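Local structure of acyl-CoA thioesterase II TesB2 (Mycobacterium marinum, 3U0A) at residues 149-157 and 172-180; 197-205 and 237-245. The protein probably hydrolyses fatty acyl-CoA thioesters to free fatty acids and coenzyme A, as a member of the C/M/P thioester hydrolase family. All coordinates share one frame; numbering follows the deposited sequence.

Contact 1. Residues 149-157 and 172-180. With SO4 (sulfate ion), chain C.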
# COMPACT_ATOMS: atom_id res chain seq x y z
N PHE A 149 -6.41 7.98 -23.77
CA PHE A 149 -6.14 9.24 -23.07
C PHE A 149 -6.83 10.44 -23.75
O PHE A 149 -6.61 11.58 -23.38
CB PHE A 149 -4.63 9.47 -23.00
CG PHE A 149 -3.92 8.50 -22.11
CD1 PHE A 149 -4.03 8.61 -20.72
CD2 PHE A 149 -3.15 7.47 -22.64
CE1 PHE A 149 -3.39 7.72 -19.88
CE2 PHE A 149 -2.50 6.57 -21.80
CZ PHE A 149 -2.63 6.69 -20.41
N GLU A 150 -7.67 10.15 -24.74
CA GLU A 150 -8.51 11.13 -25.44
C GLU A 150 -9.28 12.17 -24.57
O GLU A 150 -9.35 13.35 -24.95
CB GLU A 150 -9.53 10.36 -26.29
CG GLU A 150 -10.27 11.15 -27.37
CD GLU A 150 -11.55 10.44 -27.81
OE1 GLU A 150 -11.67 9.20 -27.60
OE2 GLU A 150 -12.45 11.12 -28.38
N GLU A 151 -9.87 11.73 -23.45
CA GLU A 151 -10.59 12.64 -22.50
C GLU A 151 -9.65 13.55 -21.73
O GLU A 151 -10.09 14.52 -21.12
CB GLU A 151 -11.34 11.85 -21.42
CG GLU A 151 -12.59 11.09 -21.84
CD GLU A 151 -13.18 10.30 -20.66
OE1 GLU A 151 -13.88 10.92 -19.79
OE2 GLU A 151 -12.91 9.07 -20.59
N TRP A 152 -8.36 13.21 -21.76
CA TRP A 152 -7.37 13.77 -20.86
C TRP A 152 -6.29 14.51 -21.57
O TRP A 152 -5.95 14.25 -22.71
CB TRP A 152 -6.72 12.65 -20.05
CG TRP A 152 -7.68 11.80 -19.29
CD1 TRP A 152 -8.32 10.65 -19.72
CD2 TRP A 152 -8.13 12.00 -17.92
NE1 TRP A 152 -9.11 10.15 -18.72
CE2 TRP A 152 -9.04 10.92 -17.63
CE3 TRP A 152 -7.88 12.94 -16.95
CZ2 TRP A 152 -9.66 10.80 -16.41
CZ3 TRP A 152 -8.50 12.82 -15.73
CH2 TRP A 152 -9.38 11.77 -15.46
N ASP A 153 -5.74 15.45 -20.83
CA ASP A 153 -4.55 16.16 -21.14
C ASP A 153 -3.45 15.54 -20.34
O ASP A 153 -3.54 15.45 -19.12
CB ASP A 153 -4.72 17.59 -20.66
CG ASP A 153 -4.84 18.54 -21.77
OD1 ASP A 153 -3.79 19.18 -22.06
OD2 ASP A 153 -5.94 18.65 -22.37
N VAL A 154 -2.37 15.16 -21.00
CA VAL A 154 -1.30 14.46 -20.31
C VAL A 154 0.04 15.01 -20.74
O VAL A 154 0.31 15.10 -21.93
CB VAL A 154 -1.36 12.96 -20.62
CG1 VAL A 154 -0.42 12.21 -19.70
CG2 VAL A 154 -2.81 12.47 -20.49
N ARG A 155 0.89 15.42 -19.79
CA ARG A 155 2.13 16.11 -20.18
C ARG A 155 3.24 15.56 -19.33
O ARG A 155 3.17 15.64 -18.10
CB ARG A 155 1.99 17.61 -20.01
CG ARG A 155 0.84 18.18 -20.82
CD ARG A 155 0.84 19.70 -20.96
NE ARG A 155 -0.43 20.09 -21.60
CZ ARG A 155 -0.83 21.33 -21.86
NH1 ARG A 155 -0.08 22.39 -21.59
NH2 ARG A 155 -2.03 21.52 -22.43
N ILE A 156 4.25 14.99 -20.00
CA ILE A 156 5.28 14.19 -19.35
C ILE A 156 6.51 15.04 -19.20
O ILE A 156 7.07 15.50 -20.18
CB ILE A 156 5.57 12.89 -20.14
CG1 ILE A 156 4.22 12.23 -20.52
CG2 ILE A 156 6.45 11.93 -19.34
CD1 ILE A 156 4.22 10.72 -20.67
N VAL A 157 6.92 15.26 -17.96
CA VAL A 157 8.08 16.08 -17.71
C VAL A 157 9.26 15.38 -18.38
O VAL A 157 9.49 14.19 -18.18
CB VAL A 157 8.32 16.33 -16.20
CG1 VAL A 157 9.52 17.24 -16.01
CG2 VAL A 157 7.11 17.01 -15.57
N GLN A 172 9.64 9.59 -12.56
CA GLN A 172 8.90 10.16 -13.65
C GLN A 172 7.85 11.13 -13.14
O GLN A 172 7.23 10.87 -12.12
CB GLN A 172 8.28 9.05 -14.47
CG GLN A 172 7.22 9.54 -15.42
CD GLN A 172 6.89 8.54 -16.49
OE1 GLN A 172 7.42 8.66 -17.59
NE2 GLN A 172 6.05 7.53 -16.19
N GLN A 173 7.68 12.24 -13.84
CA GLN A 173 6.66 13.23 -13.51
C GLN A 173 5.71 13.46 -14.67
O GLN A 173 6.16 13.73 -15.79
CB GLN A 173 7.30 14.52 -13.03
CG GLN A 173 7.72 14.41 -11.57
CD GLN A 173 8.72 15.46 -11.16
OE1 GLN A 173 9.22 16.23 -11.98
NE2 GLN A 173 9.03 15.50 -9.86
N VAL A 174 4.41 13.34 -14.38
CA VAL A 174 3.36 13.56 -15.37
C VAL A 174 2.27 14.50 -14.86
O VAL A 174 1.76 14.33 -13.75
CB VAL A 174 2.68 12.23 -15.77
CG1 VAL A 174 1.83 12.45 -17.01
CG2 VAL A 174 3.72 11.16 -16.04
N TRP A 175 1.90 15.48 -15.67
CA TRP A 175 0.73 16.30 -15.38
C TRP A 175 -0.45 15.78 -16.12
O TRP A 175 -0.37 15.46 -17.29
CB TRP A 175 0.94 17.72 -15.84
CG TRP A 175 1.87 18.55 -15.03
CD1 TRP A 175 3.21 18.78 -15.28
CD2 TRP A 175 1.55 19.35 -13.86
NE1 TRP A 175 3.73 19.62 -14.34
CE2 TRP A 175 2.79 20.00 -13.46
CE3 TRP A 175 0.41 19.59 -13.13
CZ2 TRP A 175 2.85 20.85 -12.38
CZ3 TRP A 175 0.48 20.42 -12.02
CH2 TRP A 175 1.68 21.04 -11.65
N PHE A 176 -1.59 15.73 -15.46
CA PHE A 176 -2.80 15.25 -16.11
C PHE A 176 -4.00 16.04 -15.67
O PHE A 176 -4.04 16.60 -14.57
CB PHE A 176 -3.02 13.72 -15.92
CG PHE A 176 -3.23 13.27 -14.48
CD1 PHE A 176 -4.51 12.93 -13.99
CD2 PHE A 176 -2.15 13.11 -13.59
CE1 PHE A 176 -4.69 12.47 -12.68
CE2 PHE A 176 -2.34 12.67 -12.27
CZ PHE A 176 -3.61 12.34 -11.82
N ARG A 177 -5.01 16.06 -16.53
CA ARG A 177 -6.19 16.84 -16.32
C ARG A 177 -7.27 16.30 -17.27
O ARG A 177 -7.00 16.08 -18.45
CB ARG A 177 -5.87 18.31 -16.61
CG ARG A 177 -7.09 19.20 -16.73
CD ARG A 177 -6.73 20.67 -16.99
NE ARG A 177 -6.43 20.97 -18.38
CZ ARG A 177 -6.29 22.21 -18.87
NH1 ARG A 177 -6.42 23.29 -18.09
NH2 ARG A 177 -5.99 22.37 -20.15
N HIS A 178 -8.48 16.12 -16.75
CA HIS A 178 -9.65 15.82 -17.56
C HIS A 178 -10.00 17.07 -18.34
O HIS A 178 -10.19 18.14 -17.75
CB HIS A 178 -10.84 15.38 -16.69
CG HIS A 178 -11.97 14.72 -17.49
ND1 HIS A 178 -13.03 15.42 -17.96
CD2 HIS A 178 -12.15 13.42 -17.91
CE1 HIS A 178 -13.84 14.59 -18.63
NE2 HIS A 178 -13.31 13.37 -18.61
N ARG A 179 -10.07 16.95 -19.67
CA ARG A 179 -10.31 18.09 -20.57
C ARG A 179 -11.59 18.86 -20.28
O ARG A 179 -11.60 20.06 -20.24
CB ARG A 179 -10.38 17.60 -22.02
CG ARG A 179 -9.15 17.89 -22.84
CD ARG A 179 -8.96 16.94 -24.03
NE ARG A 179 -7.56 17.01 -24.47
CZ ARG A 179 -6.78 15.97 -24.84
NH1 ARG A 179 -7.25 14.72 -24.85
NH2 ARG A 179 -5.51 16.18 -25.21
N ASP A 180 -12.68 18.13 -20.12
CA ASP A 180 -14.00 18.74 -19.98
C ASP A 180 -14.37 18.73 -18.51
O ASP A 180 -13.99 17.79 -17.81
CB ASP A 180 -15.08 17.95 -20.73
CG ASP A 180 -14.99 18.06 -22.26
OD1 ASP A 180 -14.09 18.75 -22.83
OD2 ASP A 180 -15.87 17.43 -22.87
S SO4 C . -6.32 26.51 -20.11
O1 SO4 C . -6.12 26.59 -18.62
O2 SO4 C . -5.02 26.46 -20.87
O3 SO4 C . -7.14 25.32 -20.51
O4 SO4 C . -7.07 27.74 -20.50
O HOH W 1 9.44 12.70 -15.91

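Contact 2. Residues 197-205 and 237-245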
# COMPACT_ATOMS: atom_id res chain seq x y z
N SER A 197 -4.14 6.68 -12.44
CA SER A 197 -2.97 6.04 -11.80
C SER A 197 -2.85 4.58 -12.25
O SER A 197 -1.80 4.13 -12.68
CB SER A 197 -3.03 6.13 -10.27
OG SER A 197 -2.07 5.27 -9.64
N ASP A 198 -3.94 3.85 -12.21
CA ASP A 198 -3.91 2.51 -12.75
C ASP A 198 -3.44 2.42 -14.22
O ASP A 198 -2.94 1.37 -14.61
CB ASP A 198 -5.27 1.80 -12.55
CG ASP A 198 -5.47 1.31 -11.12
OD1 ASP A 198 -4.47 1.22 -10.38
OD2 ASP A 198 -6.63 1.04 -10.73
N LEU A 199 -3.59 3.50 -15.00
CA LEU A 199 -3.11 3.53 -16.40
C LEU A 199 -1.68 3.98 -16.52
O LEU A 199 -1.05 3.64 -17.50
CB LEU A 199 -3.93 4.46 -17.30
CG LEU A 199 -5.42 4.17 -17.43
CD1 LEU A 199 -6.07 4.96 -18.56
CD2 LEU A 199 -5.69 2.68 -17.60
N THR A 200 -1.18 4.74 -15.55
CA THR A 200 0.10 5.47 -15.74
C THR A 200 1.23 5.19 -14.79
O THR A 200 2.35 5.38 -15.18
CB THR A 200 -0.12 6.98 -15.71
OG1 THR A 200 -0.53 7.37 -14.39
CG2 THR A 200 -1.16 7.37 -16.72
N LEU A 201 0.99 4.78 -13.57
CA LEU A 201 2.10 4.63 -12.61
C LEU A 201 3.13 3.57 -12.97
O LEU A 201 4.28 3.85 -12.90
CB LEU A 201 1.63 4.38 -11.19
CG LEU A 201 2.69 4.36 -10.09
CD1 LEU A 201 3.46 5.67 -10.00
CD2 LEU A 201 1.98 4.09 -8.77
N LEU A 202 2.71 2.38 -13.37
CA LEU A 202 3.65 1.28 -13.56
C LEU A 202 4.65 1.54 -14.69
O LEU A 202 5.73 0.91 -14.73
CB LEU A 202 2.91 -0.06 -13.76
CG LEU A 202 2.51 -0.79 -12.47
CD1 LEU A 202 1.63 -2.02 -12.74
CD2 LEU A 202 3.75 -1.18 -11.66
N GLY A 203 4.30 2.47 -15.58
CA GLY A 203 5.24 3.00 -16.60
C GLY A 203 6.55 3.51 -15.99
O GLY A 203 7.60 3.41 -16.61
N SER A 204 6.50 4.04 -14.78
CA SER A 204 7.70 4.60 -14.13
C SER A 204 8.79 3.54 -13.87
O SER A 204 9.99 3.90 -13.75
CB SER A 204 7.34 5.32 -12.82
OG SER A 204 6.90 4.42 -11.81
N ALA A 205 8.39 2.27 -13.78
CA ALA A 205 9.31 1.17 -13.67
C ALA A 205 10.18 1.02 -14.94
O ALA A 205 11.30 0.53 -14.83
CB ALA A 205 8.58 -0.14 -13.37
N LEU A 237 -3.45 18.14 -12.06
CA LEU A 237 -2.81 17.32 -11.03
C LEU A 237 -1.40 16.95 -11.49
O LEU A 237 -1.20 16.54 -12.64
CB LEU A 237 -3.62 16.05 -10.80
CG LEU A 237 -5.07 16.22 -10.40
CD1 LEU A 237 -5.81 14.91 -10.54
CD2 LEU A 237 -5.20 16.82 -8.99
N LEU A 238 -0.42 17.09 -10.60
CA LEU A 238 0.92 16.59 -10.86
C LEU A 238 1.15 15.25 -10.18
O LEU A 238 0.99 15.12 -8.96
CB LEU A 238 1.97 17.55 -10.39
CG LEU A 238 3.44 17.07 -10.35
CD1 LEU A 238 4.03 16.98 -11.75
CD2 LEU A 238 4.24 18.04 -9.51
N TYR A 239 1.52 14.28 -10.99
CA TYR A 239 1.84 12.99 -10.50
C TYR A 239 3.33 12.86 -10.38
O TYR A 239 4.03 12.72 -11.37
CB TYR A 239 1.36 11.92 -11.43
CG TYR A 239 1.00 10.66 -10.72
CD1 TYR A 239 1.37 10.42 -9.38
CD2 TYR A 239 0.30 9.67 -11.38
CE1 TYR A 239 1.00 9.23 -8.73
CE2 TYR A 239 -0.07 8.48 -10.74
CZ TYR A 239 0.25 8.26 -9.44
OH TYR A 239 -0.19 7.06 -8.90
N ASP A 240 3.82 12.86 -9.16
CA ASP A 240 5.23 12.66 -8.92
C ASP A 240 5.48 11.18 -8.58
O ASP A 240 5.04 10.70 -7.54
CB ASP A 240 5.68 13.60 -7.82
CG ASP A 240 7.14 13.54 -7.57
OD1 ASP A 240 7.90 13.32 -8.51
OD2 ASP A 240 7.51 13.71 -6.42
N GLN A 241 6.16 10.49 -9.50
CA GLN A 241 6.27 9.02 -9.49
C GLN A 241 7.70 8.56 -9.37
O GLN A 241 8.64 9.32 -9.65
CB GLN A 241 5.73 8.39 -10.78
CG GLN A 241 4.39 8.90 -11.25
CD GLN A 241 3.99 8.31 -12.60
OE1 GLN A 241 4.83 8.12 -13.47
NE2 GLN A 241 2.70 8.03 -12.77
N SER A 242 7.85 7.31 -8.94
CA SER A 242 9.15 6.66 -8.89
C SER A 242 9.01 5.15 -8.83
O SER A 242 7.98 4.62 -8.43
CB SER A 242 9.97 7.16 -7.69
OG SER A 242 10.02 6.22 -6.62
N SER A 243 10.06 4.46 -9.24
CA SER A 243 10.14 3.03 -9.12
C SER A 243 11.35 2.73 -8.27
O SER A 243 12.46 2.69 -8.78
CB SER A 243 10.27 2.38 -10.49
OG SER A 243 10.27 0.96 -10.37
N PRO A 244 11.15 2.55 -6.96
CA PRO A 244 12.32 2.40 -6.11
C PRO A 244 13.04 1.08 -6.33
O PRO A 244 14.18 0.94 -5.92
CB PRO A 244 11.75 2.50 -4.71
CG PRO A 244 10.34 2.12 -4.83
CD PRO A 244 9.90 2.55 -6.18
N SER A 245 12.42 0.12 -6.99
CA SER A 245 13.04 -1.21 -7.10
C SER A 245 12.37 -2.04 -8.16
O SER A 245 11.20 -1.90 -8.39
CB SER A 245 12.95 -1.93 -5.74
OG SER A 245 13.71 -3.10 -5.70

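Contact 1. Residues 149-157 and 172-180
Asp153 and Arg177 form a hydrogen-bonded pair of an antiparallel ladder, with Asp153 N meeting Arg177 O at 2.8 Å in an almost straight bond. The same pattern recurs two residues on, where Trp175 N reaches Arg155 O at 2.7 Å, and Val157 N to Gln173 O continues it. There a water replaces the return bond, donating to Val157 O and accepting from Gln173 N. The axes of the short strand segments 152-156 and 172-178 come within 4.6 Å, with N-to-C directions 171° apart.

Charged groups collect on the face bearing Asp153, Arg155 and Arg177. The Asp153 carboxylate is shared: OD2 makes a salt bridge across the ladder with Arg179 NE (3.1 Å), and OD1 one within its own strand with Arg155 NH2 (3.0 Å). The other guanidinium nitrogen of Arg155, NH1, bonds to Pro129 O. Arg177 turns its guanidinium edge to a sulfate, probably from the crystallisation liquor. On the opposite face, with CG of His178 anti to its backbone N (chi1 -165°), NE2 donates a hydrogen bond to Glu151 OE1, 2.8 Å away; the oxygen lies in the imidazole plane, whereas the nitrogen sits above the carboxylate plane.

Aromatic and apolar contacts lie on the face bearing Trp152, Val154 and His178. The His178 ring presents its edge to the face of Trp152, the planes at 89° and the centroids of the histidine and six-membered rings 5.0 Å apart. Further along, Val154 CG1 packs on Val174 CG1 at 3.5 Å.

Strand 152-156 is an outermost strand within this chain, while strand 171-178 pairs with strand 237-247 through backbone bonds such as Phe176 with Leu237. Helix 186-200 packs on the Trp152 and Phe176 side through Met196, and Trp236 touches Asp153, Arg155 and Arg177 on the other.

Contact 2. Residues 197-205 and 237-245
Tyr239 OH donates to Ser197 OG at 2.7 Å, tying the strand to helix 186-200 in the helix-on-sheet packing of a hotdog fold. Ser197 OG is anti to its backbone N (chi1 167°), which brings it to the rim of the phenol, in the plane of the ring. Thr200 OG1 also stands at that edge, although its hydrogen-bond partner is Met196 O within the helix.

Leu201 touches both Tyr239 and Gln241. It crosses the tyrosine at about a right angle, with CD2 3.7 Å from Tyr239 OH, and slides past the glutamine in the opposite direction, CD1 lying 3.6 Å from Gln241 CG. The extended glutamine runs along the leucine, and its CG lies over one face of the Tyr239 ring, toward the rim. Its amide reaches Leu201, NE2 coming to 3.5 Å from Leu201 CA; OE1 is held by Gln172 NE2 of the adjacent strand.

Farther along, Ser243 CB approaches Ser204 O, and Ser243 OG lies 3.4 Å from Ala205 CA. That hydroxyl bonds to Leu252 O and to His119 NE2 of the second subunit. The neighbouring Ser204 turns its own hydroxyl back into the 3-10 turn: with chi1 at 68°, OG donates to Leu201 O at 2.9 Å, nearly along the C=O axis.

In the fold
Both segments of contact 1 precede those of contact 2 along the chain, and helix 186-200 is the next element after strand 171-178. The two centres are about 13 Å apart, and all four segments belong to the same acyl-CoA thioesterase region, of the hotdog superfamily. Strand 171-178 joins them: it pairs with 152-156 on one side and with 237-247 on the other, Val174 O lying 2.8 Å from Tyr239 N in a probable hydrogen bond. Gln173 NE2 to Asp240 OD1 adds a probable side-chain link across the same pair. Contact 1 therefore lies at the outermost strand within this chain, whereas contact 2 sets the helix against strand 237-247 and, through Ser245, leads into a ladder with the second subunit.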